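Local coordinates for putative acetamidase/formamidase (PDB 5UBU), which probably hydrolyses carbon-nitrogen bonds, other than peptide bonds, in linear amides, and holds two sodium ions side by side, at residues I57-D62 with A238-I243; I218-A223 with A234-S239; A261-S266 with G322-K327. All blocks are in the same frame, centred on the assembly; numbering follows the deposited sequence.

Contact 1: residues I57-D62 with A238-I243; sequences IVDTRD and ASITTI
Val58 and Thr241 form the central hydrogen-bonded pair where strand 55-59 runs antiparallel to strand 239-248, within the large mixed beta sheet of the chain. Strand 25-28 lies on the other side of 55-59, and strand 101-111 on the other side of 239-248. The Val58-Thr241 pair bonds both ways, Val58 N to Thr241 O at 2.7 Å and Thr241 N to Val58 O at 2.9 Å. Beyond it the pairing frays: Thr60 N still reaches Ser239 O at 2.9 Å, but the return bond from Ser239 N to Thr60 O is weak. On one face the side chain of Ile57 lies alongside both Ile240 and Thr242, pointing the same way. Ile57 CG2, anti to its backbone N, meets Ile240 CG2 at 3.7 Å, and Thr242 OG1 sits against both Ile57 branches. The other face carries Val58 and Thr241, which pack on Ile218 of strand 214-222. Just past the paired region the Arg61 guanidinium forms salt bridges with Glu30 and Glu65. Buried hydroxyls satisfy one another in a short chain: Ser239 OG is hydrogen-bonded to Thr241 OG1 at 2.8 Å, and across the strands to Thr60 OG1 at 2.6 Å.

Contact 2: residues I218-A223 with A234-S239; sequences IGDAHA and AVEFAS. With NA (sodium ion), chain G; NA (sodium ion), chain H.
The methyl group of Ala234 lies over the imidazole of His222, its CB 3.6 Å from the ring centroid and only 13° off the normal, a CH-pi contact. On the opposite face, offset toward the rim, is the backbone O of Asp220. At the ring edge, in plane, stands Glu236 OE2, with the Glu236 carboxylate turned 75° from the imidazole. The two groups converge on one sodium ion, held by His222 NE2 at 2.3 Å and by both oxygens of Glu236, whose chain is bent at chi2, which sets CD. Ala234 N steadies that carboxylate by donating to Glu236 OE1 from above its plane. Asp220, with CG anti to its backbone N (chi1 -175°), adds OD1 to this first sodium at 2.3 Å. Its OD2 bridges, 2.2 Å from the second sodium, where Asn193 and Asp195 join it, and a longer 2.9 Å from the first. Ala223 N to Val235 O, at 3.0 Å, ties the backbones; Phe237 N to Ala221 O is long, at 3.3 Å. Phe237 packs behind, its CE1 3.6 Å from Ala221 CB and one ring face under Ala223 CB, while a water links Ala221 N to Phe237 O. Two strands thus present an Asp, a His and a Glu to a dinuclear metal centre bridged by an aspartate carboxylate, an arrangement consistent with a metal-dependent hydrolase.

Contact 3: residues A261-S266 with G322-K327; sequences AETIMS and GAMLNK
Met265 places its CG anti to the backbone N (chi1 178°) and then bends at chi3 (-78°), while Met324 bends the other way at chi3 (81°), and the two selenomethionine side chains meet obliquely on one face of an antiparallel strand pair. The methyl CE of Met265 rests against Met324, 3.5 Å from SE and equally near CG. Met324 CE in turn touches the methyl CG2 of Thr263 at 3.5 Å. Met265 CG and SE also lie against Gly322 CA. The backbones of strands 263-270 and 319-326 are joined by two complete hydrogen-bonded pairs. Ile264 N to Leu325 O and Leu325 N to Ile264 O are both 3.2 Å, and Ser266 N to Ala323 O, at 3.0 Å, is matched by the reverse bond from Ala323 N to Ser266 O. Past the end of the strand, Lys327 N donates almost straight to Glu262 O at 2.8 Å. Beyond CG the Lys327 side chain is extended, passing residues 261-264: CD passes Ala261 O, CE lies 3.6 Å from Thr263 O and close to Ile264 CG2, and NZ bonds to Asn260 O and forms a salt bridge with Glu259. On the face opposite the selenomethionines, Ile264, Ser266, Ala323 and Leu325 pack on helix 273-291, and Ser266 OG bonds to Asp283 of that helix. Leu325 also touches helix 296-306, while strands 257-260 and 308-313 flank the pair within the sheet.

Overall arrangement
Contacts 1 and 2 are neighbours, their centres 8 Å apart, and they share Ala238 and Ser239: the chain leaves the metal-binding strand 236-237 and passes directly into strand 239-248. Ile218 and Ala221 of contact 2 pack against Val58, Thr60 and Thr241 of contact 1, joining the nine-stranded sheet to the smaller mixed sheet that supplies most of the sodium ligands. Contact 3 comes later in the chain, on the opposite side of its centre. It lies about 26 Å from contact 1 and 23 Å from contact 2, centre to centre, and touches neither. Contacts 1 and 3 nevertheless belong to the same large sheet, which therefore spans from beside the metal site to the helix-covered C-terminal part.

Contact 1: residues I57-D62 with A238-I243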
loop_
_atom_site.group_PDB
_atom_site.type_symbol
_atom_site.label_atom_id
_atom_site.label_comp_id
_atom_site.label_asym_id
_atom_site.label_seq_id
_atom_site.Cartn_x
_atom_site.Cartn_y
_atom_site.Cartn_z
ATOM N N ILE B 57 -36.701 0.176 16.307
ATOM C CA ILE B 57 -36.258 1.415 16.923
ATOM C C ILE B 57 -35.126 0.999 17.855
ATOM O O ILE B 57 -35.372 0.431 18.923
ATOM C CB ILE B 57 -37.394 2.096 17.715
ATOM C CG1 ILE B 57 -38.597 2.366 16.796
ATOM C CG2 ILE B 57 -36.882 3.384 18.367
ATOM C CD1 ILE B 57 -39.800 2.975 17.501
ATOM N N VAL B 58 -33.894 1.285 17.451
ATOM C CA VAL B 58 -32.715 0.896 18.221
ATOM C C VAL B 58 -32.147 2.004 19.112
ATOM O O VAL B 58 -31.883 3.100 18.639
ATOM C CB VAL B 58 -31.569 0.461 17.278
ATOM C CG1 VAL B 58 -30.409 -0.101 18.090
ATOM C CG2 VAL B 58 -32.055 -0.586 16.290
ATOM N N ASP B 59 -31.952 1.693 20.396
ATOM C CA ASP B 59 -31.345 2.606 21.361
ATOM C C ASP B 59 -29.850 2.267 21.391
ATOM O O ASP B 59 -29.395 1.491 22.228
ATOM C CB ASP B 59 -31.956 2.437 22.759
ATOM C CG ASP B 59 -33.416 2.901 22.839
ATOM O OD1 ASP B 59 -33.889 3.605 21.919
ATOM O OD2 ASP B 59 -34.084 2.584 23.852
ATOM N N THR B 60 -29.091 2.844 20.465
ATOM C CA THR B 60 -27.652 2.568 20.368
ATOM C C THR B 60 -26.816 3.262 21.437
ATOM O O THR B 60 -27.226 4.263 22.006
ATOM C CB THR B 60 -27.069 3.015 19.004
ATOM O OG1 THR B 60 -27.109 4.442 18.894
ATOM C CG2 THR B 60 -27.823 2.390 17.848
ATOM N N ARG B 61 -25.640 2.702 21.692
ATOM C CA ARG B 61 -24.674 3.256 22.625
ATOM C C ARG B 61 -23.521 3.831 21.805
ATOM O O ARG B 61 -23.275 3.391 20.683
ATOM C CB ARG B 61 -24.169 2.190 23.597
ATOM C CG ARG B 61 -25.190 1.817 24.643
ATOM C CD ARG B 61 -24.621 0.812 25.643
ATOM N NE ARG B 61 -25.568 0.563 26.735
ATOM C CZ ARG B 61 -25.389 -0.319 27.720
ATOM N NH1 ARG B 61 -26.320 -0.462 28.654
ATOM N NH2 ARG B 61 -24.294 -1.070 27.773
ATOM N N ASP B 62 -22.810 4.812 22.368
ATOM C CA ASP B 62 -21.706 5.431 21.646
ATOM C C ASP B 62 -20.546 4.444 21.483
ATOM O O ASP B 62 -20.537 3.379 22.092
ATOM C CB ASP B 62 -21.270 6.771 22.291
ATOM C CG ASP B 62 -20.527 6.609 23.635
ATOM O OD1 ASP B 62 -20.010 5.513 23.938
ATOM O OD2 ASP B 62 -20.403 7.618 24.385
ATOM N N ALA B 238 -24.821 8.458 21.418
ATOM C CA ALA B 238 -25.847 7.476 21.689
ATOM C C ALA B 238 -27.076 7.981 20.931
ATOM O O ALA B 238 -27.404 9.168 21.023
ATOM C CB ALA B 238 -26.115 7.391 23.180
ATOM N N SER B 239 -27.751 7.092 20.193
ATOM C CA SER B 239 -28.902 7.500 19.376
ATOM C C SER B 239 -30.119 6.607 19.426
ATOM O O SER B 239 -30.072 5.487 19.930
ATOM C CB SER B 239 -28.492 7.527 17.901
ATOM O OG SER B 239 -28.336 6.205 17.394
ATOM N N ILE B 240 -31.202 7.144 18.864
ATOM C CA ILE B 240 -32.462 6.448 18.697
ATOM C C ILE B 240 -32.529 6.326 17.182
ATOM O O ILE B 240 -32.966 7.254 16.495
ATOM C CB ILE B 240 -33.676 7.233 19.237
ATOM C CG1 ILE B 240 -33.508 7.518 20.736
ATOM C CG2 ILE B 240 -34.959 6.443 18.988
ATOM C CD1 ILE B 240 -34.626 8.324 21.359
ATOM N N THR B 241 -32.042 5.203 16.666
ATOM C CA THR B 241 -32.010 4.939 15.228
ATOM C C THR B 241 -33.176 4.053 14.854
ATOM O O THR B 241 -33.307 2.952 15.384
ATOM C CB THR B 241 -30.693 4.246 14.823
ATOM O OG1 THR B 241 -29.590 5.109 15.127
ATOM C CG2 THR B 241 -30.683 3.914 13.346
ATOM N N THR B 242 -34.018 4.543 13.946
ATOM C CA THR B 242 -35.172 3.796 13.469
ATOM C C THR B 242 -34.879 3.283 12.068
ATOM O O THR B 242 -34.561 4.064 11.173
ATOM C CB THR B 242 -36.451 4.658 13.469
ATOM O OG1 THR B 242 -36.740 5.076 14.804
ATOM C CG2 THR B 242 -37.652 3.862 12.953
ATOM N N ILE B 243 -34.995 1.970 11.889
ATOM C CA ILE B 243 -34.733 1.324 10.603
ATOM C C ILE B 243 -35.892 0.448 10.141
ATOM O O ILE B 243 -36.737 0.041 10.948
ATOM C CB ILE B 243 -33.466 0.435 10.672
ATOM C CG1 ILE B 243 -33.623 -0.683 11.713
ATOM C CG2 ILE B 243 -32.247 1.277 11.004
ATOM C CD1 ILE B 243 -32.429 -1.605 11.817
#

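Contact 2: residues I218-A223 with A234-S239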
loop_
_atom_site.group_PDB
_atom_site.type_symbol
_atom_site.label_atom_id
_atom_site.label_comp_id
_atom_site.label_asym_id
_atom_site.label_seq_id
_atom_site.Cartn_x
_atom_site.Cartn_y
_atom_site.Cartn_z
ATOM N N ILE B 218 -26.023 -3.493 14.446
ATOM C CA ILE B 218 -25.996 -2.043 14.202
ATOM C C ILE B 218 -25.371 -1.327 15.397
ATOM O O ILE B 218 -25.373 -1.842 16.516
ATOM C CB ILE B 218 -27.421 -1.512 13.878
ATOM C CG1 ILE B 218 -27.384 -0.058 13.417
ATOM C CG2 ILE B 218 -28.362 -1.686 15.076
ATOM C CD1 ILE B 218 -28.729 0.465 12.960
ATOM N N GLY B 219 -24.797 -0.155 15.152
ATOM C CA GLY B 219 -24.182 0.634 16.227
ATOM C C GLY B 219 -23.297 1.747 15.735
ATOM O O GLY B 219 -23.273 2.041 14.548
ATOM N N ASP B 220 -22.586 2.375 16.669
ATOM C CA ASP B 220 -21.642 3.455 16.362
ATOM C C ASP B 220 -22.271 4.585 15.532
ATOM O O ASP B 220 -21.902 4.824 14.385
ATOM C CB ASP B 220 -20.402 2.854 15.669
ATOM C CG ASP B 220 -19.292 3.877 15.405
ATOM O OD1 ASP B 220 -19.123 4.870 16.154
ATOM O OD2 ASP B 220 -18.558 3.637 14.438
ATOM N N ALA B 221 -23.236 5.272 16.125
ATOM C CA ALA B 221 -23.885 6.384 15.457
ATOM C C ALA B 221 -22.949 7.598 15.474
ATOM O O ALA B 221 -22.234 7.823 16.460
ATOM C CB ALA B 221 -25.194 6.718 16.152
ATOM N N HIS B 222 -22.928 8.348 14.369
ATOM C CA HIS B 222 -22.113 9.563 14.263
ATOM C C HIS B 222 -23.012 10.751 13.986
ATOM O O HIS B 222 -23.901 10.661 13.155
ATOM C CB HIS B 222 -21.093 9.514 13.122
ATOM C CG HIS B 222 -20.048 8.464 13.266
ATOM N ND1 HIS B 222 -19.502 7.820 12.183
ATOM C CD2 HIS B 222 -19.480 7.911 14.362
ATOM C CE1 HIS B 222 -18.599 6.951 12.604
ATOM N NE2 HIS B 222 -18.574 6.978 13.922
ATOM N N ALA B 223 -22.776 11.863 14.677
ATOM C CA ALA B 223 -23.565 13.083 14.463
ATOM C C ALA B 223 -23.116 13.780 13.183
ATOM O O ALA B 223 -23.849 14.579 12.616
ATOM C CB ALA B 223 -23.432 14.023 15.652
ATOM N N ALA B 234 -15.249 10.242 14.849
ATOM C CA ALA B 234 -16.153 11.263 14.363
ATOM C C ALA B 234 -16.767 11.828 15.642
ATOM O O ALA B 234 -16.117 11.801 16.688
ATOM C CB ALA B 234 -17.212 10.631 13.483
ATOM N N VAL B 235 -17.974 12.385 15.560
ATOM C CA VAL B 235 -18.661 12.860 16.762
ATOM C C VAL B 235 -19.522 11.662 17.161
ATOM O O VAL B 235 -20.618 11.476 16.652
ATOM C CB VAL B 235 -19.485 14.150 16.537
ATOM C CG1 VAL B 235 -20.338 14.465 17.760
ATOM C CG2 VAL B 235 -18.554 15.316 16.213
ATOM N N GLU B 236 -18.979 10.847 18.063
ATOM C CA GLU B 236 -19.627 9.631 18.542
ATOM C C GLU B 236 -20.756 9.953 19.518
ATOM O O GLU B 236 -20.552 10.729 20.467
ATOM C CB GLU B 236 -18.602 8.778 19.292
ATOM C CG GLU B 236 -17.276 8.539 18.577
ATOM C CD GLU B 236 -17.407 7.768 17.285
ATOM O OE1 GLU B 236 -16.459 7.847 16.466
ATOM O OE2 GLU B 236 -18.436 7.086 17.082
ATOM N N PHE B 237 -21.931 9.347 19.328
ATOM C CA PHE B 237 -23.054 9.608 20.240
ATOM C C PHE B 237 -24.036 8.434 20.342
ATOM O O PHE B 237 -24.049 7.535 19.507
ATOM C CB PHE B 237 -23.789 10.918 19.856
ATOM C CG PHE B 237 -24.746 10.791 18.689
ATOM C CD1 PHE B 237 -24.309 10.428 17.434
ATOM C CD2 PHE B 237 -26.088 11.120 18.842
ATOM C CE1 PHE B 237 -25.200 10.332 16.367
ATOM C CE2 PHE B 237 -26.973 11.038 17.766
ATOM C CZ PHE B 237 -26.521 10.649 16.530
ATOM N N ALA B 238 -24.821 8.458 21.418
ATOM C CA ALA B 238 -25.847 7.476 21.689
ATOM C C ALA B 238 -27.076 7.981 20.931
ATOM O O ALA B 238 -27.404 9.168 21.023
ATOM C CB ALA B 238 -26.115 7.391 23.180
ATOM N N SER B 239 -27.751 7.092 20.193
ATOM C CA SER B 239 -28.902 7.500 19.376
ATOM C C SER B 239 -30.119 6.607 19.426
ATOM O O SER B 239 -30.072 5.487 19.930
ATOM C CB SER B 239 -28.492 7.527 17.901
ATOM O OG SER B 239 -28.336 6.205 17.394
HETATM NA NA NA G . -17.243 5.961 15.546
HETATM NA NA NA H . -16.571 3.665 13.444
HETATM O O HOH W 1 -24.465 5.059 19.034
HETATM O O HOH W 2 -13.749 4.266 13.834
#

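Contact 3: residues A261-S266 with G322-K327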
loop_
_atom_site.group_PDB
_atom_site.type_symbol
_atom_site.label_atom_id
_atom_site.label_comp_id
_atom_site.label_asym_id
_atom_site.label_seq_id
_atom_site.Cartn_x
_atom_site.Cartn_y
_atom_site.Cartn_z
ATOM N N ALA B 261 -31.627 8.624 -2.732
ATOM C CA ALA B 261 -32.380 9.357 -3.742
ATOM C C ALA B 261 -31.632 9.614 -5.041
ATOM O O ALA B 261 -32.215 9.463 -6.116
ATOM C CB ALA B 261 -32.906 10.675 -3.168
ATOM N N GLU B 262 -30.342 9.941 -4.950
ATOM C CA GLU B 262 -29.575 10.288 -6.148
ATOM C C GLU B 262 -28.569 9.273 -6.700
ATOM O O GLU B 262 -28.248 9.349 -7.882
ATOM C CB GLU B 262 -28.887 11.649 -5.943
ATOM C CG GLU B 262 -29.885 12.789 -5.693
ATOM C CD GLU B 262 -29.312 14.196 -5.838
ATOM O OE1 GLU B 262 -28.089 14.402 -6.078
ATOM O OE2 GLU B 262 -30.130 15.131 -5.718
ATOM N N THR B 263 -28.089 8.327 -5.898
ATOM C CA THR B 263 -27.075 7.370 -6.395
ATOM C C THR B 263 -27.180 5.933 -5.898
ATOM O O THR B 263 -27.975 5.610 -5.020
ATOM C CB THR B 263 -25.648 7.808 -5.935
ATOM O OG1 THR B 263 -25.504 7.596 -4.523
ATOM C CG2 THR B 263 -25.371 9.267 -6.257
ATOM N N ILE B 264 -26.350 5.088 -6.506
ATOM C CA ILE B 264 -26.168 3.701 -6.101
ATOM C C ILE B 264 -24.665 3.670 -5.781
ATOM O O ILE B 264 -23.901 4.455 -6.348
ATOM C CB ILE B 264 -26.555 2.655 -7.178
ATOM C CG1 ILE B 264 -25.618 2.696 -8.385
ATOM C CG2 ILE B 264 -28.002 2.845 -7.597
ATOM C CD1 ILE B 264 -25.883 1.599 -9.381
HETATM N N MSE B 265 -24.245 2.782 -4.881
HETATM C CA MSE B 265 -22.846 2.710 -4.493
HETATM C C MSE B 265 -22.413 1.344 -4.074
HETATM O O MSE B 265 -23.164 0.630 -3.429
HETATM C CB MSE B 265 -22.690 3.676 -3.307
HETATM C CG MSE B 265 -21.281 3.735 -2.684
HETATM SE SE MSE B 265 -21.329 4.495 -0.846
HETATM C CE MSE B 265 -21.475 6.366 -1.403
ATOM N N SER B 266 -21.198 0.966 -4.464
ATOM C CA SER B 266 -20.601 -0.308 -4.067
ATOM C C SER B 266 -19.562 0.051 -3.014
ATOM O O SER B 266 -18.728 0.934 -3.236
ATOM C CB SER B 266 -19.956 -1.021 -5.243
ATOM O OG SER B 266 -20.928 -1.483 -6.158
ATOM N N GLY B 322 -16.343 3.984 -1.121
ATOM C CA GLY B 322 -17.589 3.785 -1.855
ATOM C C GLY B 322 -17.460 4.314 -3.277
ATOM O O GLY B 322 -17.042 5.449 -3.468
ATOM N N ALA B 323 -17.790 3.491 -4.272
ATOM C CA ALA B 323 -17.753 3.899 -5.682
ATOM C C ALA B 323 -19.196 4.144 -6.111
ATOM O O ALA B 323 -20.013 3.239 -6.065
ATOM C CB ALA B 323 -17.114 2.820 -6.538
HETATM N N MSE B 324 -19.499 5.363 -6.539
HETATM C CA MSE B 324 -20.854 5.742 -6.916
HETATM C C MSE B 324 -21.116 6.054 -8.347
HETATM O O MSE B 324 -20.203 6.305 -9.117
HETATM C CB MSE B 324 -21.114 7.100 -6.278
HETATM C CG MSE B 324 -21.664 7.028 -4.872
HETATM SE SE MSE B 324 -21.041 8.653 -3.953
HETATM C CE MSE B 324 -22.338 9.998 -4.588
ATOM N N LEU B 325 -22.399 6.054 -8.698
ATOM C CA LEU B 325 -22.866 6.425 -10.023
ATOM C C LEU B 325 -24.241 7.066 -9.819
ATOM O O LEU B 325 -25.084 6.532 -9.104
ATOM C CB LEU B 325 -22.964 5.232 -10.967
ATOM C CG LEU B 325 -23.396 5.602 -12.399
ATOM C CD1 LEU B 325 -22.363 6.509 -13.053
ATOM C CD2 LEU B 325 -23.624 4.361 -13.241
ATOM N N ASN B 326 -24.446 8.220 -10.437
ATOM C CA ASN B 326 -25.700 8.949 -10.324
ATOM C C ASN B 326 -26.807 8.176 -11.044
ATOM O O ASN B 326 -26.618 7.721 -12.165
ATOM C CB ASN B 326 -25.518 10.368 -10.887
ATOM C CG ASN B 326 -26.731 11.252 -10.677
ATOM O OD1 ASN B 326 -27.854 10.934 -11.100
ATOM N ND2 ASN B 326 -26.501 12.394 -10.063
ATOM N N LYS B 327 -27.950 8.025 -10.382
ATOM C CA LYS B 327 -29.099 7.289 -10.948
ATOM C C LYS B 327 -29.569 7.763 -12.317
ATOM O O LYS B 327 -30.165 6.982 -13.056
ATOM C CB LYS B 327 -30.277 7.247 -9.968
ATOM C CG LYS B 327 -30.026 6.350 -8.772
ATOM C CD LYS B 327 -31.228 6.304 -7.865
ATOM C CE LYS B 327 -31.069 5.256 -6.781
ATOM N NZ LYS B 327 -32.259 5.235 -5.885
#